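Local coordinates for protein GTP pyrophosphokinase YjbM (Bacillus subtilis, PDB 5DEC) that synthesises the alarmones pppGpp and ppGpp by transferring pyrophosphate from ATP to GTP or GDP, working as an allosterically regulated homotetramer, at residues D92-I95 with V96-M99; S121-R124 with S125-V129; Q148-L152 with A153-W157; R179-R182 with A183-A187. One frame throughout, in Å; residues are numbered along the deposited sequence.

Contact 1 (D92-I95 with V96-M99)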
loop_
_atom_site.group_PDB
_atom_site.type_symbol
_atom_site.label_atom_id
_atom_site.label_comp_id
_atom_site.label_asym_id
_atom_site.label_seq_id
_atom_site.Cartn_x
_atom_site.Cartn_y
_atom_site.Cartn_z
ATOM N N ASP B 92 8.706 -20.326 16.573
ATOM C CA ASP B 92 7.600 -19.594 15.972
ATOM C C ASP B 92 7.022 -20.344 14.788
ATOM O O ASP B 92 5.851 -20.171 14.463
ATOM C CB ASP B 92 8.034 -18.202 15.524
ATOM C CG ASP B 92 8.281 -17.279 16.681
ATOM O OD1 ASP B 92 7.649 -17.503 17.737
ATOM O OD2 ASP B 92 9.086 -16.326 16.529
ATOM N N ILE B 93 7.841 -21.161 14.134
ATOM C CA ILE B 93 7.400 -21.846 12.925
ATOM C C ILE B 93 6.281 -22.852 13.224
ATOM O O ILE B 93 5.272 -22.879 12.536
ATOM C CB ILE B 93 8.579 -22.526 12.228
ATOM C CG1 ILE B 93 9.523 -21.444 11.711
ATOM C CG2 ILE B 93 8.112 -23.384 11.056
ATOM C CD1 ILE B 93 10.795 -21.970 11.149
ATOM N N GLN B 94 6.437 -23.628 14.290
ATOM C CA GLN B 94 5.417 -24.588 14.682
ATOM C C GLN B 94 4.126 -23.861 15.053
ATOM O O GLN B 94 3.039 -24.347 14.763
ATOM C CB GLN B 94 5.915 -25.456 15.850
ATOM C CG GLN B 94 4.934 -26.540 16.289
ATOM C CD GLN B 94 4.620 -27.540 15.189
ATOM O OE1 GLN B 94 5.457 -27.830 14.332
ATOM N NE2 GLN B 94 3.397 -28.067 15.204
ATOM N N ILE B 95 4.253 -22.696 15.683
ATOM C CA ILE B 95 3.094 -21.902 16.058
ATOM C C ILE B 95 2.330 -21.427 14.823
ATOM O O ILE B 95 1.113 -21.584 14.750
ATOM C CB ILE B 95 3.516 -20.687 16.920
ATOM C CG1 ILE B 95 4.017 -21.172 18.291
ATOM C CG2 ILE B 95 2.356 -19.722 17.098
ATOM C CD1 ILE B 95 4.574 -20.081 19.165
ATOM N N VAL B 96 3.048 -20.920 13.824
ATOM C CA VAL B 96 2.406 -20.444 12.602
ATOM C C VAL B 96 1.761 -21.611 11.859
ATOM O O VAL B 96 0.615 -21.508 11.379
ATOM C CB VAL B 96 3.407 -19.705 11.668
ATOM C CG1 VAL B 96 2.753 -19.367 10.338
ATOM C CG2 VAL B 96 3.937 -18.442 12.342
ATOM N N LYS B 97 2.481 -22.720 11.783
ATOM C CA LYS B 97 1.954 -23.938 11.174
ATOM C C LYS B 97 0.599 -24.309 11.761
ATOM O O LYS B 97 -0.350 -24.616 11.036
ATOM C CB LYS B 97 2.911 -25.108 11.389
ATOM C CG LYS B 97 4.071 -25.206 10.430
ATOM C CD LYS B 97 4.996 -26.360 10.834
ATOM C CE LYS B 97 4.220 -27.651 11.040
ATOM N NZ LYS B 97 5.118 -28.782 11.426
ATOM N N GLU B 98 0.525 -24.314 13.086
ATOM C CA GLU B 98 -0.710 -24.690 13.756
ATOM C C GLU B 98 -1.814 -23.690 13.511
ATOM O O GLU B 98 -2.978 -24.079 13.361
ATOM C CB GLU B 98 -0.450 -24.892 15.248
ATOM C CG GLU B 98 0.309 -26.179 15.469
ATOM C CD GLU B 98 0.801 -26.371 16.893
ATOM O OE1 GLU B 98 0.637 -25.446 17.721
ATOM O OE2 GLU B 98 1.333 -27.467 17.179
ATOM N N MET B 99 -1.472 -22.406 13.458
ATOM C CA MET B 99 -2.464 -21.418 13.080
ATOM C C MET B 99 -3.010 -21.701 11.685
ATOM O O MET B 99 -4.227 -21.634 11.470
ATOM C CB MET B 99 -1.873 -19.990 13.119
ATOM C CG MET B 99 -1.651 -19.492 14.532
ATOM S SD MET B 99 -1.088 -17.781 14.592
ATOM C CE MET B 99 0.502 -17.882 13.801
#

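Contact 2 (S121-R124 with S125-V129)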
loop_
_atom_site.group_PDB
_atom_site.type_symbol
_atom_site.label_atom_id
_atom_site.label_comp_id
_atom_site.label_asym_id
_atom_site.label_seq_id
_atom_site.Cartn_x
_atom_site.Cartn_y
_atom_site.Cartn_z
ATOM N N SER B 121 22.838 -28.927 0.574
ATOM C CA SER B 121 23.611 -27.679 0.578
ATOM C C SER B 121 23.336 -26.854 1.834
ATOM O O SER B 121 24.066 -25.910 2.124
ATOM C CB SER B 121 23.332 -26.811 -0.644
ATOM O OG SER B 121 22.115 -26.103 -0.494
ATOM N N GLY B 122 22.251 -27.167 2.539
ATOM C CA GLY B 122 21.877 -26.395 3.708
ATOM C C GLY B 122 20.551 -25.653 3.662
ATOM O O GLY B 122 20.289 -24.829 4.539
ATOM N N TYR B 123 19.715 -25.935 2.662
ATOM C CA TYR B 123 18.404 -25.271 2.546
ATOM C C TYR B 123 17.542 -25.628 3.736
ATOM O O TYR B 123 17.378 -26.799 4.059
ATOM C CB TYR B 123 17.680 -25.663 1.248
ATOM C CG TYR B 123 16.298 -25.041 1.065
ATOM C CD1 TYR B 123 16.150 -23.723 0.632
ATOM C CD2 TYR B 123 15.143 -25.782 1.317
ATOM C CE1 TYR B 123 14.882 -23.153 0.466
ATOM C CE2 TYR B 123 13.876 -25.228 1.148
ATOM C CZ TYR B 123 13.754 -23.915 0.720
ATOM O OH TYR B 123 12.501 -23.364 0.550
ATOM N N ARG B 124 17.031 -24.603 4.408
ATOM C CA ARG B 124 16.131 -24.778 5.541
ATOM C C ARG B 124 14.831 -23.991 5.291
ATOM O O ARG B 124 14.887 -22.774 5.063
ATOM C CB ARG B 124 16.850 -24.295 6.792
ATOM C CG ARG B 124 18.095 -25.120 7.102
ATOM C CD ARG B 124 19.071 -24.343 7.988
ATOM N NE ARG B 124 18.504 -23.914 9.255
ATOM C CZ ARG B 124 18.571 -22.665 9.711
ATOM N NH1 ARG B 124 19.154 -21.713 8.985
ATOM N NH2 ARG B 124 18.031 -22.363 10.882
ATOM N N SER B 125 13.680 -24.672 5.363
ATOM C CA SER B 125 12.361 -24.051 5.139
ATOM C C SER B 125 11.230 -25.052 5.388
ATOM O O SER B 125 11.383 -26.247 5.138
ATOM C CB SER B 125 12.248 -23.484 3.715
ATOM O OG SER B 125 11.046 -22.751 3.516
ATOM N N TYR B 126 10.105 -24.578 5.912
ATOM C CA TYR B 126 8.925 -25.431 5.970
ATOM C C TYR B 126 7.951 -25.056 4.859
ATOM O O TYR B 126 7.629 -23.881 4.696
ATOM C CB TYR B 126 8.239 -25.312 7.320
ATOM C CG TYR B 126 6.959 -26.103 7.409
ATOM C CD1 TYR B 126 6.975 -27.445 7.754
ATOM C CD2 TYR B 126 5.727 -25.502 7.145
ATOM C CE1 TYR B 126 5.802 -28.170 7.842
ATOM C CE2 TYR B 126 4.554 -26.220 7.226
ATOM C CZ TYR B 126 4.599 -27.552 7.577
ATOM O OH TYR B 126 3.430 -28.267 7.669
ATOM N N HIS B 127 7.453 -26.044 4.121
ATOM C CA HIS B 127 6.512 -25.766 3.047
ATOM C C HIS B 127 5.144 -26.356 3.331
ATOM O O HIS B 127 5.023 -27.478 3.838
ATOM C CB HIS B 127 7.000 -26.332 1.706
ATOM C CG HIS B 127 8.293 -25.769 1.225
ATOM N ND1 HIS B 127 8.694 -25.856 -0.091
ATOM C CD2 HIS B 127 9.277 -25.083 1.866
ATOM C CE1 HIS B 127 9.870 -25.274 -0.236
ATOM N NE2 HIS B 127 10.243 -24.796 0.942
ATOM N N LEU B 128 4.104 -25.600 2.998
ATOM C CA LEU B 128 2.798 -26.225 2.847
ATOM C C LEU B 128 2.081 -25.655 1.628
ATOM O O LEU B 128 2.434 -24.595 1.119
ATOM C CB LEU B 128 1.960 -26.083 4.110
ATOM C CG LEU B 128 1.615 -24.734 4.702
ATOM C CD1 LEU B 128 0.331 -24.213 4.123
ATOM C CD2 LEU B 128 1.459 -24.928 6.189
ATOM N N VAL B 129 1.082 -26.379 1.154
ATOM C CA VAL B 129 0.329 -25.956 -0.011
ATOM C C VAL B 129 -1.131 -25.897 0.388
ATOM O O VAL B 129 -1.639 -26.855 0.950
ATOM C CB VAL B 129 0.493 -26.937 -1.182
ATOM C CG1 VAL B 129 -0.332 -26.468 -2.359
ATOM C CG2 VAL B 129 1.978 -27.084 -1.566
#

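Contact 3 (Q148-L152 with A153-W157)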
loop_
_atom_site.group_PDB
_atom_site.type_symbol
_atom_site.label_atom_id
_atom_site.label_comp_id
_atom_site.label_asym_id
_atom_site.label_seq_id
_atom_site.Cartn_x
_atom_site.Cartn_y
_atom_site.Cartn_z
ATOM N N GLN B 148 5.515 -20.895 2.356
ATOM C CA GLN B 148 6.721 -21.325 3.076
ATOM C C GLN B 148 6.862 -20.565 4.382
ATOM O O GLN B 148 6.488 -19.399 4.466
ATOM C CB GLN B 148 7.981 -21.127 2.245
ATOM C CG GLN B 148 7.982 -21.814 0.894
ATOM C CD GLN B 148 9.375 -21.815 0.274
ATOM O OE1 GLN B 148 10.381 -21.747 0.986
ATOM N NE2 GLN B 148 9.436 -21.833 -1.050
ATOM N N ILE B 149 7.359 -21.241 5.418
ATOM C CA ILE B 149 7.591 -20.597 6.698
ATOM C C ILE B 149 9.099 -20.732 7.017
ATOM O O ILE B 149 9.634 -21.829 6.967
ATOM C CB ILE B 149 6.742 -21.230 7.798
ATOM C CG1 ILE B 149 5.307 -21.481 7.276
ATOM C CG2 ILE B 149 6.744 -20.350 9.081
ATOM C CD1 ILE B 149 4.449 -22.235 8.273
ATOM N N ARG B 150 9.756 -19.619 7.326
ATOM C CA ARG B 150 11.211 -19.587 7.488
ATOM C C ARG B 150 11.597 -18.675 8.617
ATOM O O ARG B 150 10.922 -17.685 8.846
ATOM C CB ARG B 150 11.894 -19.061 6.216
ATOM C CG ARG B 150 11.617 -19.806 4.935
ATOM C CD ARG B 150 12.187 -19.018 3.771
ATOM N NE ARG B 150 12.248 -19.795 2.543
ATOM C CZ ARG B 150 12.743 -19.336 1.404
ATOM N NH1 ARG B 150 13.223 -18.100 1.345
ATOM N NH2 ARG B 150 12.786 -20.118 0.336
ATOM N N THR B 151 12.710 -18.949 9.295
ATOM C CA THR B 151 13.269 -17.909 10.151
ATOM C C THR B 151 13.906 -16.859 9.263
ATOM O O THR B 151 14.132 -17.098 8.074
ATOM C CB THR B 151 14.327 -18.425 11.161
ATOM O OG1 THR B 151 15.413 -19.020 10.443
ATOM C CG2 THR B 151 13.727 -19.474 12.108
ATOM N N LEU B 152 14.187 -15.699 9.848
ATOM C CA LEU B 152 14.882 -14.626 9.164
ATOM C C LEU B 152 16.223 -15.102 8.583
ATOM O O LEU B 152 16.575 -14.766 7.449
ATOM C CB LEU B 152 15.105 -13.450 10.127
ATOM C CG LEU B 152 13.840 -12.740 10.653
ATOM C CD1 LEU B 152 14.141 -11.762 11.806
ATOM C CD2 LEU B 152 13.135 -12.022 9.521
ATOM N N ALA B 153 16.970 -15.866 9.375
ATOM C CA ALA B 153 18.288 -16.338 8.979
ATOM C C ALA B 153 18.213 -17.364 7.846
ATOM O O ALA B 153 19.013 -17.324 6.912
ATOM C CB ALA B 153 19.012 -16.926 10.189
ATOM N N MET B 154 17.254 -18.289 7.939
ATOM C CA MET B 154 16.939 -19.218 6.843
ATOM C C MET B 154 16.585 -18.466 5.563
ATOM O O MET B 154 16.992 -18.843 4.464
ATOM C CB MET B 154 15.743 -20.102 7.221
ATOM C CG MET B 154 16.003 -21.084 8.334
ATOM S SD MET B 154 14.468 -21.703 9.074
ATOM C CE MET B 154 13.545 -22.309 7.742
ATOM N N ASN B 155 15.750 -17.446 5.698
ATOM C CA ASN B 155 15.315 -16.704 4.529
ATOM C C ASN B 155 16.503 -15.982 3.892
ATOM O O ASN B 155 16.644 -15.928 2.668
ATOM C CB ASN B 155 14.215 -15.696 4.895
ATOM C CG ASN B 155 13.678 -14.964 3.676
ATOM O OD1 ASN B 155 13.226 -15.593 2.726
ATOM N ND2 ASN B 155 13.680 -13.640 3.720
ATOM N N PHE B 156 17.352 -15.421 4.741
ATOM C CA PHE B 156 18.553 -14.737 4.246
ATOM C C PHE B 156 19.431 -15.705 3.443
ATOM O O PHE B 156 19.806 -15.428 2.291
ATOM C CB PHE B 156 19.320 -14.129 5.427
ATOM C CG PHE B 156 20.607 -13.461 5.048
ATOM C CD1 PHE B 156 20.773 -12.871 3.800
ATOM C CD2 PHE B 156 21.636 -13.379 5.961
ATOM C CE1 PHE B 156 21.971 -12.262 3.460
ATOM C CE2 PHE B 156 22.838 -12.750 5.630
ATOM C CZ PHE B 156 22.991 -12.181 4.395
ATOM N N TRP B 157 19.753 -16.837 4.052
ATOM C CA TRP B 157 20.590 -17.839 3.359
ATOM C C TRP B 157 19.953 -18.302 2.045
ATOM O O TRP B 157 20.631 -18.378 1.007
ATOM C CB TRP B 157 20.875 -19.047 4.258
ATOM C CG TRP B 157 21.796 -19.988 3.578
ATOM C CD1 TRP B 157 23.154 -19.955 3.614
ATOM C CD2 TRP B 157 21.430 -21.056 2.684
ATOM N NE1 TRP B 157 23.672 -20.970 2.823
ATOM C CE2 TRP B 157 22.649 -21.640 2.245
ATOM C CE3 TRP B 157 20.222 -21.576 2.246
ATOM C CZ2 TRP B 157 22.645 -22.736 1.374
ATOM C CZ3 TRP B 157 20.230 -22.636 1.379
ATOM C CH2 TRP B 157 21.442 -23.226 0.960
HETATM O O HOH W 1 15.302 -12.565 6.112
#

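Contact 4 (R179-R182 with A183-A187)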
loop_
_atom_site.group_PDB
_atom_site.type_symbol
_atom_site.label_atom_id
_atom_site.label_comp_id
_atom_site.label_asym_id
_atom_site.label_seq_id
_atom_site.Cartn_x
_atom_site.Cartn_y
_atom_site.Cartn_z
ATOM N N ARG B 179 31.677 -22.455 0.631
ATOM C CA ARG B 179 31.388 -21.309 1.509
ATOM C C ARG B 179 29.900 -21.091 1.773
ATOM O O ARG B 179 29.497 -20.702 2.882
ATOM C CB ARG B 179 32.016 -20.078 0.888
ATOM C CG ARG B 179 33.559 -20.187 1.009
ATOM C CD ARG B 179 34.291 -19.026 0.345
ATOM N NE ARG B 179 35.630 -18.843 0.902
ATOM C CZ ARG B 179 36.731 -19.422 0.451
ATOM N NH1 ARG B 179 36.668 -20.302 -0.541
ATOM N NH2 ARG B 179 37.896 -19.163 1.040
ATOM N N LEU B 180 29.089 -21.343 0.747
ATOM C CA LEU B 180 27.634 -21.272 0.873
ATOM C C LEU B 180 27.159 -22.291 1.883
ATOM O O LEU B 180 26.272 -22.023 2.682
ATOM C CB LEU B 180 26.979 -21.540 -0.481
ATOM C CG LEU B 180 25.501 -21.232 -0.629
ATOM C CD1 LEU B 180 25.204 -19.812 -0.241
ATOM C CD2 LEU B 180 25.057 -21.555 -2.064
ATOM N N GLN B 181 27.773 -23.477 1.847
ATOM C CA GLN B 181 27.452 -24.510 2.817
ATOM C C GLN B 181 27.885 -24.064 4.217
ATOM O O GLN B 181 27.155 -24.277 5.191
ATOM C CB GLN B 181 28.109 -25.844 2.421
ATOM C CG GLN B 181 28.174 -26.880 3.534
ATOM C CD GLN B 181 26.813 -27.420 3.933
ATOM O OE1 GLN B 181 25.900 -27.488 3.116
ATOM N NE2 GLN B 181 26.676 -27.824 5.192
ATOM N N ARG B 182 29.053 -23.426 4.340
ATOM C CA ARG B 182 29.442 -22.896 5.663
ATOM C C ARG B 182 28.475 -21.830 6.156
ATOM O O ARG B 182 28.190 -21.741 7.368
ATOM C CB ARG B 182 30.845 -22.274 5.682
ATOM C CG ARG B 182 32.025 -23.213 5.588
ATOM C CD ARG B 182 33.245 -22.516 6.251
ATOM N NE ARG B 182 34.104 -23.556 6.806
ATOM C CZ ARG B 182 34.366 -23.769 8.093
ATOM N NH1 ARG B 182 33.903 -22.974 9.067
ATOM N NH2 ARG B 182 35.158 -24.775 8.391
ATOM N N ALA B 183 27.992 -21.000 5.236
ATOM C CA ALA B 183 27.048 -19.956 5.626
ATOM C C ALA B 183 25.758 -20.577 6.143
ATOM O O ALA B 183 25.146 -20.042 7.079
ATOM C CB ALA B 183 26.762 -18.990 4.452
ATOM N N SER B 184 25.329 -21.692 5.549
ATOM C CA SER B 184 24.094 -22.327 6.027
ATOM C C SER B 184 24.243 -22.852 7.447
ATOM O O SER B 184 23.309 -22.787 8.249
ATOM C CB SER B 184 23.633 -23.462 5.095
ATOM O OG SER B 184 24.309 -24.679 5.333
ATOM N N GLU B 185 25.416 -23.392 7.759
ATOM C CA GLU B 185 25.686 -23.851 9.119
ATOM C C GLU B 185 25.754 -22.675 10.086
ATOM O O GLU B 185 25.262 -22.758 11.206
ATOM C CB GLU B 185 27.005 -24.654 9.160
ATOM C CG GLU B 185 26.849 -26.036 8.512
ATOM C CD GLU B 185 28.161 -26.635 8.016
ATOM O OE1 GLU B 185 29.238 -26.063 8.298
ATOM O OE2 GLU B 185 28.107 -27.670 7.318
ATOM N N ALA B 186 26.376 -21.582 9.658
ATOM C CA ALA B 186 26.441 -20.386 10.472
ATOM C C ALA B 186 25.036 -19.823 10.743
ATOM O O ALA B 186 24.746 -19.393 11.867
ATOM C CB ALA B 186 27.335 -19.336 9.806
ATOM N N ALA B 187 24.168 -19.810 9.723
ATOM C CA ALA B 187 22.781 -19.369 9.922
ATOM C C ALA B 187 22.050 -20.296 10.903
ATOM O O ALA B 187 21.277 -19.852 11.741
ATOM C CB ALA B 187 22.019 -19.318 8.580
#

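Contact 1 (D92-I95 with V96-M99)
The amide of Gln94 works with both its ends, taking a hydrogen bond from Lys97 NZ at OE1 (3.1 Å) and giving one from NE2 to Glu98 OE2 (2.9 Å). These are i to i+3 and i to i+4 pairs on one turn of the helix 90-102, which packs on the mixed sheet of the synthetase domain. The kink at chi2 of Gln94 (61°) lays the amide along the helix surface between the two charged neighbours. The bond to Glu98 is nearly straight through the hydrogen and lies in the amide plane, yet it reaches OE2 from above the carboxylate, the two flat groups standing 83° apart. Beneath this polar row runs the ordinary helical ladder, for example Lys97 N to Ile93 O at 2.9 Å. On the buried side, Asp92 makes a salt bridge to Arg198 and accepts a hydrogen bond from Phe89 N, while Ile93 and Val96 press on Ile149 of strand 139-151. Met99 also packs against Val137 of the second subunit. Its chain turns back at chi3 (-65°), which brings the terminal methyl CE to 4.2 Å from CG2 of Ile95.

Contact 2 (S121-R124 with S125-V129)
Tyr123 and His127 meet through a single hydrogen bond, OH to NE2 at 2.7 Å, joining the loop after strand 107-113 to the start of strand 126-136. The tyrosine side chain leaves with CG opposite the backbone N (chi1 179°), so the ring runs forward along the chain; the imidazole, with chi1 at -61°, comes back to meet it. Each polar atom lies at the edge of the other ring and near its plane. The rings themselves touch rim to rim, their planes 86° apart, and neither sits over the other's face. Between them Ser125 directs its CB at the phenol end obliquely, 3.2 Å from Tyr123 OH and 3.5 Å from Tyr123 CE2, while its hydroxyl turns to Gln148 OE1 of the neighbouring strand. Arg124 faces elsewhere, its guanidinium forming a salt bridge with Asp191. His127 and Ser121 both belong to the site that binds the pppGpp product, and the imidazole lies close to Glu146, the inferred proton acceptor. Tyr123 OH also accepts from Arg150 NH2, which probably polarises the phenol; the bond to NE2 in turn probably limits rotation of the His127 ring at the product pocket.

Contact 3 (Q148-L152 with A153-W157)
A methionine sulfur as acceptor is the uncommon element here: Thr151 N sends a weak but straight hydrogen bond (171°) to Met154 SD at 3.3 Å. It belongs to a capping box at the point where strand 139-151 gives way to helix 152-167, with Thr151 as N-cap. In the return direction Met154 N donates to Thr151 OG1 over 3.2 Å. That hydroxyl is set between the backbone N and the carbonyl carbon (chi1 60°), where it faces the first turn of the helix, and it is also hydrogen-bonded to Asp191 of helix 174-202. The thioether bends at chi3, carrying CE back over the strand to 3.6 Å from Arg150 CA.

Arg150 stretches out from the strand and crosses Asn155 at about a right angle. Its NH1 donates to Asn155 OD1 at 2.9 Å, in the plane of the carbonyl and close to that of the guanidinium, although the two planes are 45° apart. The other side of the guanidinium is held weakly by Gln148 OE1 and more firmly by Tyr123 OH. Asn155 belongs to the allosteric pppGpp site shared between neighbouring subunits, and Arg150 probably helps to hold its side chain in place. At the outer side, Leu152 packs on Phe156 of the third subunit. A water bridges the first turn, donating to Leu152 O at 2.9 Å and accepting from Asn155 ND2 at 3.1 Å.

Contact 4 (R179-R182 with A183-A187)
Ser184 folds its hydroxyl back over the preceding turn and lays OG against the carbonyl of Gln181, donating to Gln181 O at 2.9 Å. The chi1 of 82° places OG between the backbone N and the carbonyl carbon, pointed down the helix toward that oxygen. Gln181 O therefore has two donors, because Glu185 N also reaches it, at 3.2 Å, in the usual i to i+4 bond. The hydroxyl approaches with a C=O...O angle of 130°, slightly tilted from the carbonyl plane. A further, weak bond links Ser184 OG to the carbonyl of Ser121 in the product-binding loop.

All this lies within the long helix 174-202, which runs past helix 152-167 and reaches the third subunit. Regular backbone bonds carry the turn, among them Ala183 N to Arg179 O at 2.8 Å and Ala186 N to Arg182 O at 2.9 Å. Along the same flank Gln181 bends at chi2 and brings its amide obliquely across the carboxylate of Glu185, the two planes 72° apart.

Ala183 and Ser184 also lie against Trp157, whose indole NE1 donates to Leu180 O. Leu180 itself packs on Glu161 and Leu164 of helix 152-167 and on Ile197 of the third subunit. Arg179 reaches across with its guanidinium, where NH1 forms a salt bridge to Glu200 of the third subunit.

Overall arrangement
Contact 3 is the most buried of the four; contacts 1, 2 and 4 are partly buried. Contacts 2 and 3 share the sheet through neighbouring strands 126-136 and 139-151, where Tyr126 O pairs with Ile149 N at 2.7 Å. Contact 1 meets that sheet through packing, Lys97 CG lying 3.4 Å from Tyr126 CE2. Contact 4 joins contact 3 through Trp157 and borders the loop of contact 2. The chemistry follows the place: an amide bridging charged chains on the outer face in contact 1, a tyrosine-histidine bond at the product pocket in contact 2, a capping box and an arginine-asparagine bond in contact 3, and a hydroxyl-to-backbone bond in contact 4, which like contact 3 touches the third subunit.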